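PDB 3KXW: saframycin Mx1 synthetase B from Legionella pneumophila subsp. pneumophila, which belongs to the ANL superfamily as a fatty acid AMP ligase and is seen here with 5'-O-[(S)-(dodecanoyloxy)(hydroxy)phosphoryl]adenosine bound. Local coordinates for residues V399-V404 and Y437-D442. Sequence-based numbering, arbitrary orientation.
Sequences VGEIWV and YLRTGD. With 1ZZ (5'-O-[(S)-(dodecanoyloxy)(hydroxy)phosphoryl]adenosine), chain B.
Arg439 lays its aliphatic stem over one face of the Trp403 indole, CG 3.9 Å from the centroid of the five-membered ring in a CH-pi contact. This is the antiparallel pairing of strands 400-404 and 438-440 in the ANL fold; Trp403 and Arg439 form a non-hydrogen-bonded pair, which brings their long side chains side by side. A bend at chi3 (67°) turns the guanidinium back to Glu401: Glu401 OE1, lying in the guanidinium plane, accepts from both Arg439 NE (2.9 Å) and Arg439 NH2, which also reaches Pro388 O. Trp403 NE1 reaches the same oxygen from above the carboxylate plane, so three N-H groups should stabilise its negative charge. Glutamate suits the place because its extended chain also brings Glu401 OE2, by its anti lone pair, to Gly441 N (2.8 Å). Gly441 turns the corner at phi 81°, psi -3°, where a CB would jam against Thr440 O. Thr440 forms an ST turn: OG1 accepts from Asp442 N while donating to Ile402 O, which Thr440 N also meets. The corner delivers Asp442 to the ligand pocket, where Arg456 and Tyr327 also hold its carboxylate. Asp442 OD1 accepts from 1ZZ O7 (2.8 Å) and Asp442 OD2 from 1ZZ O8 (2.7 Å).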
loop_
_atom_site.group_PDB
_atom_site.type_symbol
_atom_site.label_atom_id
_atom_site.label_comp_id
_atom_site.label_asym_id
_atom_site.label_seq_id
_atom_site.Cartn_x
_atom_site.Cartn_y
_atom_site.Cartn_z
ATOM N N VAL A 399 21.198 -10.582 -12.302
ATOM C CA VAL A 399 19.976 -10.664 -11.525
ATOM C C VAL A 399 20.121 -11.602 -10.332
ATOM O O VAL A 399 20.511 -12.756 -10.473
ATOM C CB VAL A 399 18.768 -11.120 -12.391
ATOM C CG1 VAL A 399 17.525 -11.261 -11.528
ATOM C CG2 VAL A 399 18.522 -10.131 -13.529
ATOM N N GLY A 400 19.784 -11.092 -9.147
ATOM C CA GLY A 400 19.794 -11.902 -7.947
ATOM C C GLY A 400 18.745 -11.369 -6.995
ATOM O O GLY A 400 17.936 -10.515 -7.370
ATOM N N GLU A 401 18.747 -11.878 -5.771
ATOM C CA GLU A 401 17.802 -11.410 -4.780
ATOM C C GLU A 401 18.233 -10.071 -4.201
ATOM O O GLU A 401 19.411 -9.819 -3.978
ATOM C CB GLU A 401 17.579 -12.433 -3.666
ATOM C CG GLU A 401 16.469 -12.012 -2.702
ATOM C CD GLU A 401 16.235 -13.020 -1.576
ATOM O OE1 GLU A 401 17.139 -13.834 -1.283
ATOM O OE2 GLU A 401 15.153 -13.001 -0.965
ATOM N N ILE A 402 17.251 -9.207 -3.962
ATOM C CA ILE A 402 17.524 -7.920 -3.378
ATOM C C ILE A 402 17.660 -8.124 -1.878
ATOM O O ILE A 402 16.714 -8.536 -1.215
ATOM C CB ILE A 402 16.410 -6.919 -3.737
ATOM C CG1 ILE A 402 16.430 -6.677 -5.260
ATOM C CG2 ILE A 402 16.575 -5.609 -2.943
ATOM C CD1 ILE A 402 15.170 -6.024 -5.824
ATOM N N TRP A 403 18.860 -7.891 -1.361
ATOM C CA TRP A 403 19.121 -7.928 0.082
ATOM C C TRP A 403 19.317 -6.505 0.615
ATOM O O TRP A 403 19.957 -5.670 -0.037
ATOM C CB TRP A 403 20.388 -8.763 0.382
ATOM C CG TRP A 403 20.189 -10.236 0.232
ATOM C CD1 TRP A 403 19.283 -10.861 -0.564
ATOM C CD2 TRP A 403 20.936 -11.278 0.889
ATOM N NE1 TRP A 403 19.402 -12.229 -0.435
ATOM C CE2 TRP A 403 20.416 -12.507 0.444
ATOM C CE3 TRP A 403 22.007 -11.283 1.795
ATOM C CZ2 TRP A 403 20.900 -13.739 0.905
ATOM C CZ3 TRP A 403 22.495 -12.500 2.245
ATOM C CH2 TRP A 403 21.948 -13.711 1.792
ATOM N N VAL A 404 18.799 -6.243 1.809
ATOM C CA VAL A 404 18.783 -4.885 2.349
ATOM C C VAL A 404 19.390 -4.837 3.737
ATOM O O VAL A 404 19.200 -5.760 4.517
ATOM C CB VAL A 404 17.342 -4.358 2.416
ATOM C CG1 VAL A 404 17.308 -2.942 2.972
ATOM C CG2 VAL A 404 16.706 -4.431 1.026
ATOM N N TYR A 437 21.381 -9.460 6.693
ATOM C CA TYR A 437 20.592 -8.753 5.693
ATOM C C TYR A 437 19.135 -9.192 5.706
ATOM O O TYR A 437 18.826 -10.346 6.024
ATOM C CB TYR A 437 21.165 -9.037 4.301
ATOM C CG TYR A 437 22.508 -8.376 4.065
ATOM C CD1 TYR A 437 23.691 -9.006 4.426
ATOM C CD2 TYR A 437 22.584 -7.126 3.478
ATOM C CE1 TYR A 437 24.916 -8.398 4.210
ATOM C CE2 TYR A 437 23.803 -6.511 3.259
ATOM C CZ TYR A 437 24.963 -7.154 3.627
ATOM O OH TYR A 437 26.165 -6.523 3.409
ATOM N N LEU A 438 18.255 -8.268 5.331
ATOM C CA LEU A 438 16.892 -8.617 4.995
ATOM C C LEU A 438 16.831 -9.225 3.603
ATOM O O LEU A 438 17.264 -8.613 2.615
ATOM C CB LEU A 438 16.004 -7.376 5.057
ATOM C CG LEU A 438 14.644 -7.429 4.370
ATOM C CD1 LEU A 438 13.720 -8.436 5.072
ATOM C CD2 LEU A 438 14.075 -6.012 4.396
ATOM N N ARG A 439 16.297 -10.430 3.520
ATOM C CA ARG A 439 16.047 -11.072 2.235
ATOM C C ARG A 439 14.631 -10.720 1.740
ATOM O O ARG A 439 13.648 -11.139 2.334
ATOM C CB ARG A 439 16.233 -12.589 2.368
ATOM C CG ARG A 439 17.687 -13.010 2.719
ATOM C CD ARG A 439 17.916 -14.539 2.593
ATOM N NE ARG A 439 17.826 -15.031 1.214
ATOM C CZ ARG A 439 18.136 -16.275 0.840
ATOM N NH1 ARG A 439 18.561 -17.163 1.738
ATOM N NH2 ARG A 439 18.024 -16.639 -0.426
ATOM N N THR A 440 14.522 -9.949 0.656
ATOM C CA THR A 440 13.217 -9.400 0.288
ATOM C C THR A 440 12.292 -10.362 -0.445
ATOM O O THR A 440 11.078 -10.140 -0.511
ATOM C CB THR A 440 13.379 -8.142 -0.568
ATOM O OG1 THR A 440 14.007 -8.488 -1.816
ATOM C CG2 THR A 440 14.263 -7.133 0.171
ATOM N N GLY A 441 12.863 -11.393 -1.049
ATOM C CA GLY A 441 12.089 -12.229 -1.952
ATOM C C GLY A 441 11.944 -11.639 -3.342
ATOM O O GLY A 441 11.364 -12.261 -4.225
ATOM N N ASP A 442 12.477 -10.435 -3.530
ATOM C CA ASP A 442 12.430 -9.729 -4.811
ATOM C C ASP A 442 13.684 -9.971 -5.647
ATOM O O ASP A 442 14.781 -10.060 -5.103
ATOM C CB ASP A 442 12.276 -8.228 -4.564
ATOM C CG ASP A 442 10.967 -7.882 -3.917
ATOM O OD1 ASP A 442 9.936 -8.434 -4.349
ATOM O OD2 ASP A 442 10.957 -7.059 -2.976
HETATM P P 1ZZ B . 4.688 -4.068 1.084
HETATM C C1 1ZZ B . 5.840 10.516 1.107
HETATM N N1 1ZZ B . 7.312 -3.642 -4.768
HETATM O O1 1ZZ B . 4.885 -1.733 -1.180
HETATM C C2 1ZZ B . 5.670 9.193 0.349
HETATM N N2 1ZZ B . 7.966 -1.505 -4.811
HETATM O O2 1ZZ B . 5.047 -2.444 1.050
HETATM C C3 1ZZ B . 6.935 8.328 0.409
HETATM N N3 1ZZ B . 7.984 -4.266 -7.224
HETATM O O3 1ZZ B . 5.373 -4.676 2.205
HETATM C C4 1ZZ B . 6.618 6.871 0.044
HETATM N N4 1ZZ B . 8.912 -2.371 -8.389
HETATM O O4 1ZZ B . 3.088 -4.219 1.239
HETATM C C5 1ZZ B . 7.868 6.065 -0.348
HETATM N N5 1ZZ B . 9.291 -0.270 -7.441
HETATM O O5 1ZZ B . 5.113 -4.811 -0.347
HETATM C C6 1ZZ B . 7.417 4.673 -0.812
HETATM O O6 1ZZ B . 5.903 -4.788 -3.077
HETATM C C7 1ZZ B . 8.397 3.644 -1.428
HETATM O O7 1ZZ B . 7.626 -6.881 -4.137
HETATM C C8 1ZZ B . 7.847 2.322 -2.000
HETATM O O8 1ZZ B . 8.536 -6.618 -1.848
HETATM C C9 1ZZ B . 7.653 1.320 -0.851
HETATM C C10 1ZZ B . 6.521 0.292 -1.086
HETATM C C11 1ZZ B . 6.262 -0.458 0.252
HETATM C C12 1ZZ B . 5.713 -1.861 -0.069
HETATM C C13 1ZZ B . 6.421 -4.701 -0.864
HETATM C C14 1ZZ B . 6.509 -5.378 -2.084
HETATM C C15 1ZZ B . 7.990 -5.620 -2.552
HETATM C C16 1ZZ B . 7.901 -5.839 -3.851
HETATM C C17 1ZZ B . 6.901 -4.853 -4.213
HETATM C C18 1ZZ B . 7.440 -2.386 -4.047
HETATM C C19 1ZZ B . 8.181 -2.156 -6.138
HETATM C C20 1ZZ B . 7.841 -3.410 -6.078
HETATM C C21 1ZZ B . 8.453 -3.774 -8.345
HETATM C C22 1ZZ B . 8.804 -1.627 -7.413
#